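DUF1460 domain-containing protein (Legionella pneumophila subsp. pneumophila, PDB 2IM9) is of unknown function but is probably a cell-wall hydrolase related to N-acetylmuramoyl-L-alanine amidases. Local coordinates at residues 36-41 with 88-93; 55-60 with 269-274. All coordinates share one frame; numbering follows the deposited sequence.

In the fold
Two contacts attach consecutive helices of the chain to different parts of the fold, and their segments interleave along the sequence. Interaction 1 packs helix 27-45 against an irregular loop and is only partly buried; interaction 2 packs helix 53-63 against a strand of the antiparallel sheet and is buried. Their centres lie about 17 Å apart, their closest atoms still about 5 Å from each other. Helix 95-107 connects the two: Leu105 meets Ile38 from interaction 1 and Ile60 from the helix of interaction 2. Both interfaces are mainly apolar, each with a serine taking part, but the first relies on aliphatic branches beside a tyrosine ring, the second on a methyl group over a phenylalanine face.

Interaction 1: residues 36-41 with 88-93; sequences SSIRKL and YRVDGF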
# COMPACT_ATOMS: atom_id res chain seq x y z
N SER A 36 -21.36 -3.38 -8.40
CA SER A 36 -21.76 -3.70 -9.77
C SER A 36 -20.53 -3.99 -10.64
O SER A 36 -20.49 -5.01 -11.32
CB SER A 36 -22.66 -2.58 -10.34
OG SER A 36 -23.09 -2.91 -11.64
N SER A 37 -19.51 -3.12 -10.57
CA SER A 37 -18.29 -3.27 -11.38
C SER A 37 -17.48 -4.51 -11.04
O SER A 37 -16.96 -5.20 -11.94
CB SER A 37 -17.41 -2.03 -11.23
OG SER A 37 -18.06 -0.90 -11.78
N ILE A 38 -17.36 -4.80 -9.75
CA ILE A 38 -16.61 -5.96 -9.27
C ILE A 38 -17.31 -7.28 -9.61
O ILE A 38 -16.67 -8.24 -10.05
CB ILE A 38 -16.30 -5.83 -7.77
CG1 ILE A 38 -15.32 -4.65 -7.58
CG2 ILE A 38 -15.70 -7.12 -7.22
CD1 ILE A 38 -15.18 -4.14 -6.12
N ARG A 39 -18.64 -7.32 -9.41
CA ARG A 39 -19.42 -8.49 -9.82
C ARG A 39 -19.13 -8.81 -11.28
O ARG A 39 -18.87 -9.96 -11.62
CB ARG A 39 -20.92 -8.25 -9.61
CG ARG A 39 -21.81 -9.40 -10.03
CD ARG A 39 -21.71 -10.52 -9.02
NE ARG A 39 -22.54 -10.27 -7.84
CZ ARG A 39 -22.35 -10.85 -6.66
NH1 ARG A 39 -23.17 -10.58 -5.65
NH2 ARG A 39 -21.34 -11.69 -6.48
N LYS A 40 -19.18 -7.78 -12.14
CA LYS A 40 -18.93 -7.94 -13.57
C LYS A 40 -17.51 -8.36 -13.87
O LYS A 40 -17.28 -9.21 -14.73
CB LYS A 40 -19.26 -6.67 -14.37
CG LYS A 40 -20.75 -6.36 -14.45
CD LYS A 40 -21.01 -5.04 -15.16
CE LYS A 40 -22.47 -4.60 -14.98
NZ LYS A 40 -22.89 -3.60 -16.01
N LEU A 41 -16.54 -7.77 -13.15
CA LEU A 41 -15.15 -8.15 -13.33
C LEU A 41 -14.97 -9.65 -13.17
O LEU A 41 -14.37 -10.30 -14.03
CB LEU A 41 -14.22 -7.39 -12.37
CG LEU A 41 -12.74 -7.79 -12.44
CD1 LEU A 41 -12.12 -7.50 -13.82
CD2 LEU A 41 -11.98 -7.06 -11.36
N TYR A 88 -14.55 0.39 -0.02
CA TYR A 88 -13.89 0.10 -1.30
C TYR A 88 -14.58 0.91 -2.40
O TYR A 88 -15.73 1.36 -2.23
CB TYR A 88 -13.94 -1.40 -1.64
CG TYR A 88 -15.34 -1.97 -1.51
CD1 TYR A 88 -16.22 -1.97 -2.60
CD2 TYR A 88 -15.78 -2.49 -0.28
CE1 TYR A 88 -17.52 -2.48 -2.48
CE2 TYR A 88 -17.06 -3.01 -0.14
CZ TYR A 88 -17.93 -3.00 -1.24
OH TYR A 88 -19.20 -3.51 -1.09
N ARG A 89 -13.88 1.13 -3.50
CA ARG A 89 -14.41 1.92 -4.60
C ARG A 89 -13.64 1.65 -5.87
O ARG A 89 -12.51 1.13 -5.82
CB ARG A 89 -14.35 3.42 -4.25
CG ARG A 89 -12.93 3.96 -4.12
CD ARG A 89 -12.90 5.26 -3.35
NE ARG A 89 -13.69 6.33 -4.00
CZ ARG A 89 -13.90 7.54 -3.48
NH1 ARG A 89 -13.40 7.87 -2.29
NH2 ARG A 89 -14.64 8.44 -4.14
N VAL A 90 -14.22 2.02 -7.01
CA VAL A 90 -13.52 1.83 -8.29
C VAL A 90 -13.32 3.13 -9.06
O VAL A 90 -12.85 3.11 -10.20
CB VAL A 90 -14.27 0.83 -9.19
CG1 VAL A 90 -14.22 -0.58 -8.57
CG2 VAL A 90 -15.72 1.28 -9.43
N ASP A 91 -13.68 4.25 -8.44
CA ASP A 91 -13.66 5.56 -9.10
C ASP A 91 -12.42 6.40 -8.73
O ASP A 91 -12.23 7.50 -9.25
CB ASP A 91 -14.93 6.35 -8.75
CG ASP A 91 -15.00 6.72 -7.28
OD1 ASP A 91 -14.64 5.87 -6.44
OD2 ASP A 91 -15.40 7.86 -6.95
N GLY A 92 -11.59 5.89 -7.82
CA GLY A 92 -10.42 6.66 -7.36
C GLY A 92 -9.58 5.80 -6.44
O GLY A 92 -10.11 4.90 -5.80
N PHE A 93 -8.28 6.10 -6.39
CA PHE A 93 -7.32 5.38 -5.54
C PHE A 93 -6.25 6.30 -5.01
O PHE A 93 -5.90 7.30 -5.66
CB PHE A 93 -6.59 4.32 -6.36
CG PHE A 93 -7.48 3.23 -6.88
CD1 PHE A 93 -7.90 2.20 -6.04
CD2 PHE A 93 -7.90 3.23 -8.21
CE1 PHE A 93 -8.74 1.18 -6.51
CE2 PHE A 93 -8.72 2.22 -8.70
CZ PHE A 93 -9.14 1.18 -7.84
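Ile38 and Ser37 of helix 27-45 pack against Val90 and Tyr88 in a sparse, mainly apolar helix-to-loop contact, where the loop leading into helix 95-107 passes one side of the helix. It illustrates how a segment without regular structure can meet a helix through van der Waals contact, here with a polar tie added nearby. Val90 splits its branches between two helix residues. Its CG1 lies 4.3 Å from CG1 of Ile38, while its CG2 approaches CB of Ser37 at 4.1 Å. Chi1 of -67° sets CG1 of Val90 anti to the carbonyl carbon and leaves CG2 between backbone nitrogen and carbonyl carbon, facing the serine. Ser37 was modelled in two conformers, so the part played by its hydroxyl is doubtful. The far end of Ile38 reaches the tyrosine: CD1 of Ile38 stands 4.3 Å from CD1 of Tyr88, approaching the ring obliquely. The hydroxyl of Tyr88 is bonded to Asn35 of the same helix and to Gln115, which ties down the outer end of the ring. The side chain of Arg89 leaves the backbone away from residues 36-41, touches Ile30 and grips Asp91 side-on. Its NE meets Asp91 OD1 at 2.7 Å in a nearly straight bond of 174°, and its NH2 meets Asp91 OD2 at 3.0 Å. This two-pronged salt bridge links the residues on each side of Val90. Phe64 backs Val90 within the loops. Ile38 also touches Leu111 and Phe114 of helix 111-122 and Leu105 of helix 95-107, so helix 27-45 packs against two other helices as well as the loop.

Interaction 2: residues 55-60 with 269-274; sequences DRISQI and LGFAIW
Ile57 lays its CG2 methyl over one face of the Phe271 ring, one of two touches between these parts of helix 53-63 and strand 264-275. The methyl carbon Ile57 CG2 is 3.7 Å from Phe271 CD1 and 4.0 Å from the ring centroid, 25° off the normal. It therefore forms a CH-pi contact displaced toward the CD1-CE1 rim. Ile57 places CG2 opposite its own backbone nitrogen across the CA-CB bond, and the two side chains cross at about a right angle. Two residues farther along the strand, Ile273 brings its CD1 up to the next helix residue: Ile273 CD1 is 3.9 Å from Ser58 CA and 4.1 Å from Ser58 CB. Here the backbones come closest, the CA atoms of Ser58 and Ile273 being 6.6 Å apart. The serine hydroxyl was built in two conformers, so its approach to the isoleucine is doubtful.

The next shell surrounds these groups. Backbone hydrogen bonds join Phe271 to Arg282 and Ile273 to Phe280 on strand 278-285, and Gly270 to Ile247 on strand 246-254, fixing the strand from which both side chains project. Arg282 also touches both Ser58 and Ile273, flanking the second contact. Phe271 packs on Val246 and on Val102 of helix 95-107. On the helix side, Arg56 donates from NE to the carbonyl oxygen of Ala106, linking helix 53-63 to the last turn of helix 95-107.

The result is a buried alpha-on-beta packing layer, in which helices 53-63 and 95-107 both contact strand 264-275. Helices packed on an antiparallel sheet are consistent with the papain-like fold expected of the Peptidase_CA clan.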
# COMPACT_ATOMS: atom_id res chain seq x y z
N ASP A 55 -0.07 -13.00 -13.08
CA ASP A 55 -0.84 -12.56 -14.24
C ASP A 55 -2.19 -11.98 -13.84
O ASP A 55 -2.66 -11.04 -14.46
CB ASP A 55 -1.02 -13.70 -15.26
CG ASP A 55 0.26 -13.97 -16.09
OD1 ASP A 55 1.21 -13.15 -16.08
OD2 ASP A 55 0.31 -15.01 -16.78
N ARG A 56 -2.81 -12.53 -12.80
CA ARG A 56 -4.03 -11.92 -12.24
C ARG A 56 -3.77 -10.48 -11.75
O ARG A 56 -4.51 -9.54 -12.05
CB ARG A 56 -4.55 -12.77 -11.08
CG ARG A 56 -5.24 -14.04 -11.55
CD ARG A 56 -5.76 -14.87 -10.38
NE ARG A 56 -6.83 -14.20 -9.63
CZ ARG A 56 -8.13 -14.29 -9.91
NH1 ARG A 56 -8.57 -15.02 -10.94
NH2 ARG A 56 -9.00 -13.65 -9.14
N ILE A 57 -2.69 -10.32 -10.99
CA ILE A 57 -2.30 -9.00 -10.49
C ILE A 57 -2.05 -8.06 -11.66
O ILE A 57 -2.46 -6.92 -11.62
CB ILE A 57 -1.05 -9.08 -9.58
CG1 ILE A 57 -1.38 -9.77 -8.26
CG2 ILE A 57 -0.40 -7.66 -9.36
CD1 ILE A 57 -0.17 -10.22 -7.49
N SER A 58 -1.37 -8.55 -12.70
CA SER A 58 -1.09 -7.69 -13.85
C SER A 58 -2.38 -7.27 -14.55
O SER A 58 -2.56 -6.10 -14.86
CB SER A 58 -0.13 -8.36 -14.84
OG SER A 58 0.14 -7.49 -15.95
N GLN A 59 -3.28 -8.22 -14.79
CA GLN A 59 -4.53 -7.94 -15.48
C GLN A 59 -5.43 -7.00 -14.70
O GLN A 59 -5.93 -6.03 -15.24
CB GLN A 59 -5.26 -9.24 -15.79
CG GLN A 59 -4.55 -10.03 -16.90
CD GLN A 59 -5.26 -11.31 -17.28
OE1 GLN A 59 -6.47 -11.45 -17.07
NE2 GLN A 59 -4.52 -12.26 -17.85
N ILE A 60 -5.58 -7.27 -13.40
CA ILE A 60 -6.46 -6.45 -12.55
C ILE A 60 -5.88 -5.04 -12.34
O ILE A 60 -6.59 -4.03 -12.44
CB ILE A 60 -6.73 -7.15 -11.21
CG1 ILE A 60 -7.53 -8.42 -11.49
CG2 ILE A 60 -7.48 -6.22 -10.23
CD1 ILE A 60 -7.49 -9.44 -10.35
N LEU A 269 4.14 3.26 -2.74
CA LEU A 269 4.20 1.87 -3.20
C LEU A 269 3.38 1.63 -4.43
O LEU A 269 2.55 2.46 -4.82
CB LEU A 269 3.85 0.88 -2.08
CG LEU A 269 2.39 0.75 -1.64
CD1 LEU A 269 2.24 -0.51 -0.79
CD2 LEU A 269 1.99 1.93 -0.83
N GLY A 270 3.60 0.47 -5.05
CA GLY A 270 2.92 0.12 -6.30
C GLY A 270 3.39 -1.25 -6.72
O GLY A 270 4.04 -1.96 -5.93
N PHE A 271 3.10 -1.63 -7.97
CA PHE A 271 3.46 -2.95 -8.48
C PHE A 271 4.57 -2.89 -9.52
O PHE A 271 4.68 -1.89 -10.26
CB PHE A 271 2.25 -3.62 -9.15
CG PHE A 271 1.12 -3.91 -8.21
CD1 PHE A 271 1.19 -4.98 -7.32
CD2 PHE A 271 -0.02 -3.12 -8.20
CE1 PHE A 271 0.14 -5.27 -6.45
CE2 PHE A 271 -1.08 -3.39 -7.33
CZ PHE A 271 -1.00 -4.47 -6.45
N ALA A 272 5.39 -3.93 -9.53
CA ALA A 272 6.37 -4.15 -10.59
C ALA A 272 5.68 -4.92 -11.69
O ALA A 272 5.19 -6.02 -11.45
CB ALA A 272 7.56 -4.98 -10.05
N ILE A 273 5.65 -4.36 -12.89
CA ILE A 273 4.99 -5.05 -14.01
C ILE A 273 5.93 -5.08 -15.21
O ILE A 273 6.35 -4.03 -15.68
CB ILE A 273 3.66 -4.35 -14.42
CG1 ILE A 273 2.67 -4.24 -13.24
CG2 ILE A 273 3.01 -5.07 -15.64
CD1 ILE A 273 2.06 -5.59 -12.74
N TRP A 274 6.26 -6.28 -15.69
CA TRP A 274 7.10 -6.44 -16.89
C TRP A 274 6.23 -6.41 -18.14
O TRP A 274 5.27 -7.17 -18.25
CB TRP A 274 7.84 -7.76 -16.84
CG TRP A 274 8.99 -7.77 -15.88
CD1 TRP A 274 8.96 -8.14 -14.56
CD2 TRP A 274 10.33 -7.37 -16.17
NE1 TRP A 274 10.23 -8.01 -14.01
CE2 TRP A 274 11.08 -7.52 -14.98
CE3 TRP A 274 10.98 -6.88 -17.32
CZ2 TRP A 274 12.44 -7.23 -14.91
CZ3 TRP A 274 12.33 -6.59 -17.24
CH2 TRP A 274 13.05 -6.75 -16.05